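Local coordinates for protein aminopeptidase (Aneurinibacillus sp. AM-1, PDB 5IB9) that probably acts as a zinc-dependent aminopeptidase, removing residues from the N-terminus of peptides, and carries a protease-associated domain beside its M28 peptidase domain, at residues V93-V98 / G115-I120; L97-L102 / A176-L181. All coordinates share one frame; numbering follows the deposited sequence.

Contact 1. Residues V93-V98 / G115-I120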
# COMPACT_ATOMS: atom_id res chain seq x y z
N VAL A 93 18.57 22.99 -16.71
CA VAL A 93 19.63 22.35 -17.47
C VAL A 93 19.64 22.87 -18.90
O VAL A 93 18.60 23.02 -19.55
CB VAL A 93 19.53 20.80 -17.38
CG1 VAL A 93 18.15 20.34 -17.77
CG2 VAL A 93 20.59 20.14 -18.24
N THR A 94 20.84 23.24 -19.35
CA THR A 94 21.10 23.65 -20.73
C THR A 94 22.11 22.66 -21.22
O THR A 94 23.19 22.51 -20.60
CB THR A 94 21.69 25.09 -20.79
OG1 THR A 94 20.62 26.00 -20.56
CG2 THR A 94 22.35 25.42 -22.18
N ALA A 95 21.78 21.91 -22.29
CA ALA A 95 22.66 20.85 -22.74
C ALA A 95 22.27 20.33 -24.09
O ALA A 95 21.25 20.74 -24.62
CB ALA A 95 22.71 19.70 -21.77
N GLU A 96 23.11 19.46 -24.65
CA GLU A 96 22.83 18.89 -25.97
C GLU A 96 21.54 18.05 -25.93
O GLU A 96 21.29 17.37 -24.95
CB GLU A 96 23.97 18.00 -26.45
CG GLU A 96 23.78 17.67 -27.92
CD GLU A 96 24.78 16.68 -28.43
OE1 GLU A 96 25.71 16.27 -27.70
OE2 GLU A 96 24.66 16.31 -29.59
N LEU A 97 20.73 18.18 -26.96
CA LEU A 97 19.50 17.37 -27.17
C LEU A 97 19.77 16.16 -28.01
O LEU A 97 20.32 16.27 -29.10
CB LEU A 97 18.43 18.31 -27.78
CG LEU A 97 17.06 17.67 -27.96
CD1 LEU A 97 16.42 17.56 -26.54
CD2 LEU A 97 16.19 18.55 -28.92
N VAL A 98 19.35 14.98 -27.53
CA VAL A 98 19.67 13.70 -28.16
C VAL A 98 18.37 12.96 -28.35
O VAL A 98 17.65 12.68 -27.35
CB VAL A 98 20.65 12.78 -27.33
CG1 VAL A 98 20.99 11.53 -28.10
CG2 VAL A 98 21.90 13.56 -26.96
N GLY A 115 24.51 13.94 -18.90
CA GLY A 115 24.60 15.40 -18.90
C GLY A 115 23.70 16.04 -19.95
O GLY A 115 23.54 17.26 -19.96
N LYS A 116 23.02 15.22 -20.74
CA LYS A 116 22.26 15.71 -21.89
C LYS A 116 20.74 15.63 -21.70
O LYS A 116 20.27 15.18 -20.66
CB LYS A 116 22.71 14.90 -23.08
CG LYS A 116 24.24 15.22 -23.45
CD LYS A 116 24.74 14.30 -24.56
CE LYS A 116 26.26 14.47 -24.74
NZ LYS A 116 26.70 15.93 -24.80
N ILE A 117 19.97 16.10 -22.70
CA ILE A 117 18.51 16.14 -22.56
C ILE A 117 18.00 15.16 -23.57
O ILE A 117 18.45 15.21 -24.73
CB ILE A 117 17.95 17.55 -22.86
CG1 ILE A 117 18.44 18.53 -21.80
CG2 ILE A 117 16.44 17.55 -22.87
CD1 ILE A 117 18.26 19.98 -22.24
N ALA A 118 17.14 14.20 -23.18
CA ALA A 118 16.63 13.23 -24.14
C ALA A 118 15.37 13.72 -24.82
O ALA A 118 14.53 14.28 -24.16
CB ALA A 118 16.35 11.92 -23.46
N LEU A 119 15.27 13.55 -26.14
CA LEU A 119 14.04 13.80 -26.89
C LEU A 119 13.45 12.46 -27.19
O LEU A 119 14.12 11.59 -27.76
CB LEU A 119 14.38 14.48 -28.22
CG LEU A 119 13.13 14.92 -29.02
CD1 LEU A 119 12.34 16.12 -28.44
CD2 LEU A 119 13.59 15.28 -30.46
N ILE A 120 12.18 12.28 -26.80
CA ILE A 120 11.60 10.96 -26.82
C ILE A 120 10.21 11.13 -27.34
O ILE A 120 9.50 12.11 -26.97
CB ILE A 120 11.45 10.37 -25.38
CG1 ILE A 120 12.79 10.34 -24.63
CG2 ILE A 120 10.87 8.97 -25.49
CD1 ILE A 120 12.72 9.69 -23.19
O HOH W 1 25.66 18.69 -23.38
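Glu96 and Lys116 run side by side and point the same way, one from strand 91-99 and the other from the residue just before strand 117-121. Their heads meet in a salt bridge, Glu96 OE1 to Lys116 NZ at 3.1 Å, made with the anti lone pair of OE1. The glutamate is extended, whereas the lysine turns at its last torsion (chi4 -47°), which swings NZ over to the carboxylate. A water accepts from Glu96 N and only weakly from Lys116 NZ, a loose link between the two. The lysine stem is in contact too: its CD lies 3.8 Å from Val98 CG2, the two side chains crossing obliquely.

Leu97 and Ile117 meet on one face of the sheet, the face opposite Val98 and Ala118. Leu97 has CG anti to its backbone N, and its chi2 of 74° places CD1 at 3.7 Å from Ile117 CG2; the same methyl reaches Leu119 CB. Ile117 sends CG1 the other way, toward Val93 and Ala95, so its two branches serve different neighbours. Leu177 and Leu181 of helix 171-182 cover Leu97 and Leu119.

The backbones supply the parallel pairing beneath these side chains. Ile117 N donates to Glu96 O at 2.9 Å, and Val98 N to Ile117 O. Leu119 N in turn donates to Val98 O, standing 39° out of the carbonyl plane. Gly115, just ahead of strand 117-121, sets its O 3.1 Å from Ala95 CB, a close approach. Strand 91-99 also pairs antiparallel with strand 187-210 through Val93, Ala95 and Leu97. Strands 91-99 and 117-121 are thus parallel neighbours in the sheet of the protease-associated domain, joined in sequence through the short helix 105-109.

Contact 2. Residues L97-L102 / A176-L181; sequences LVYVGL and ALAANL
Tyr99 has CG, and with it the ring, anti to its backbone N (chi1 173°), where Ala178 CB meets one ring face; Leu181 has CG anti to its carbonyl carbon, beside the backbone N. Leu181 CD1 packs 3.9 Å from Tyr99 CB and equally close to Leu97 CD2, touching both strand side chains. Its other methyl, CD2, rests 3.5 Å from Leu97 O. Leu177, one helical turn earlier, brings its CD2 to 4.1 Å from Leu97 CD2, and both helix leucines cross Leu97 at about a right angle.

The Ala178 contact is of CH-pi type: its CB stands 4.2 Å from the Tyr99 ring centroid and 23° off the normal, displaced toward the CD1-CE1 rim. On the opposite face Gly101 N lies over the ring centre, 3.4 Å above the plane, so the phenol ring is held between helix and following loop. Tyr145 of strand 141-145 touches both Tyr99 and Ala178. No hydrogen bond links the segments. The axes of helix segment 176-181 and strand segment 97-99 approach to 8.5 Å and run 88° apart, so the helix lies across the strand, an alpha-on-beta layer packing within the protease-associated domain.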
# COMPACT_ATOMS: atom_id res chain seq x y z
N LEU A 97 20.73 18.18 -26.96
CA LEU A 97 19.50 17.37 -27.17
C LEU A 97 19.77 16.16 -28.01
O LEU A 97 20.32 16.27 -29.10
CB LEU A 97 18.43 18.31 -27.78
CG LEU A 97 17.06 17.67 -27.96
CD1 LEU A 97 16.42 17.56 -26.54
CD2 LEU A 97 16.19 18.55 -28.92
N VAL A 98 19.35 14.98 -27.53
CA VAL A 98 19.67 13.70 -28.16
C VAL A 98 18.37 12.96 -28.35
O VAL A 98 17.65 12.68 -27.35
CB VAL A 98 20.65 12.78 -27.33
CG1 VAL A 98 20.99 11.53 -28.10
CG2 VAL A 98 21.90 13.56 -26.96
N TYR A 99 18.10 12.63 -29.61
CA TYR A 99 16.92 11.82 -29.96
C TYR A 99 17.13 10.36 -29.64
O TYR A 99 18.10 9.73 -30.10
CB TYR A 99 16.58 11.99 -31.43
CG TYR A 99 15.50 11.10 -31.97
CD1 TYR A 99 14.19 11.15 -31.45
CD2 TYR A 99 15.79 10.17 -32.97
CE1 TYR A 99 13.17 10.33 -31.95
CE2 TYR A 99 14.79 9.35 -33.49
CZ TYR A 99 13.48 9.44 -32.97
OH TYR A 99 12.51 8.62 -33.50
N VAL A 100 16.23 9.80 -28.82
CA VAL A 100 16.39 8.39 -28.45
C VAL A 100 15.14 7.58 -28.77
O VAL A 100 14.82 6.64 -28.03
CB VAL A 100 16.79 8.17 -26.99
CG1 VAL A 100 18.19 8.75 -26.70
CG2 VAL A 100 15.73 8.76 -26.06
N GLY A 101 14.45 7.94 -29.85
CA GLY A 101 13.36 7.07 -30.33
C GLY A 101 12.22 7.07 -29.34
O GLY A 101 11.83 8.12 -28.87
N LEU A 102 11.65 5.89 -29.08
CA LEU A 102 10.53 5.74 -28.10
C LEU A 102 11.02 5.64 -26.65
O LEU A 102 10.21 5.61 -25.71
CB LEU A 102 9.64 4.52 -28.43
CG LEU A 102 8.62 4.41 -29.57
CD1 LEU A 102 7.97 5.74 -30.04
CD2 LEU A 102 9.20 3.55 -30.75
N ALA A 176 9.71 17.71 -35.84
CA ALA A 176 10.60 18.58 -36.56
C ALA A 176 12.00 18.50 -35.93
O ALA A 176 13.03 18.39 -36.65
CB ALA A 176 10.08 20.00 -36.52
N LEU A 177 12.04 18.59 -34.59
CA LEU A 177 13.30 18.40 -33.86
C LEU A 177 13.89 17.03 -34.14
O LEU A 177 15.14 16.91 -34.41
CB LEU A 177 13.10 18.67 -32.34
CG LEU A 177 13.09 20.14 -31.92
CD1 LEU A 177 12.46 20.26 -30.49
CD2 LEU A 177 14.44 20.78 -31.93
N ALA A 178 13.06 15.99 -34.12
CA ALA A 178 13.55 14.64 -34.34
C ALA A 178 14.11 14.57 -35.77
O ALA A 178 15.08 13.87 -35.97
CB ALA A 178 12.47 13.60 -34.14
N ALA A 179 13.46 15.25 -36.74
CA ALA A 179 13.90 15.18 -38.15
C ALA A 179 15.32 15.78 -38.23
O ALA A 179 16.25 15.14 -38.81
CB ALA A 179 12.90 15.95 -39.13
N ASN A 180 15.47 16.97 -37.67
CA ASN A 180 16.77 17.67 -37.67
C ASN A 180 17.85 16.88 -36.98
O ASN A 180 18.99 16.78 -37.46
CB ASN A 180 16.64 19.07 -37.11
CG ASN A 180 15.71 19.93 -37.96
OD1 ASN A 180 15.11 19.43 -38.90
ND2 ASN A 180 15.60 21.21 -37.63
N LEU A 181 17.51 16.25 -35.86
CA LEU A 181 18.53 15.38 -35.21
C LEU A 181 18.92 14.20 -36.08
O LEU A 181 20.09 13.83 -36.21
CB LEU A 181 18.08 14.91 -33.79
CG LEU A 181 17.93 16.18 -32.91
CD1 LEU A 181 17.05 15.88 -31.64
CD2 LEU A 181 19.29 16.73 -32.41

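How the contacts relate
Both contacts use strand 91-99 and have centres 10 Å apart, far from the zinc sites. Contact 1 works within the sheet: directional backbone bonds set the register, and a partly exposed ion pair lies at the start of the pairing. Contact 2 joins sheet to helix, is more buried, and relies on apolar packing without hydrogen bonds, covering 265 Å² against 520 Å². Leu97 is the residue active in both, meeting strand 117-121 through CD1 and helix 171-182 through CD2. Beyond the paired residues the segments still touch: Leu119 O and Val100 N lie 3.0 Å apart, probably a hydrogen bond, continuing the strand pairing toward the loop at Gly101.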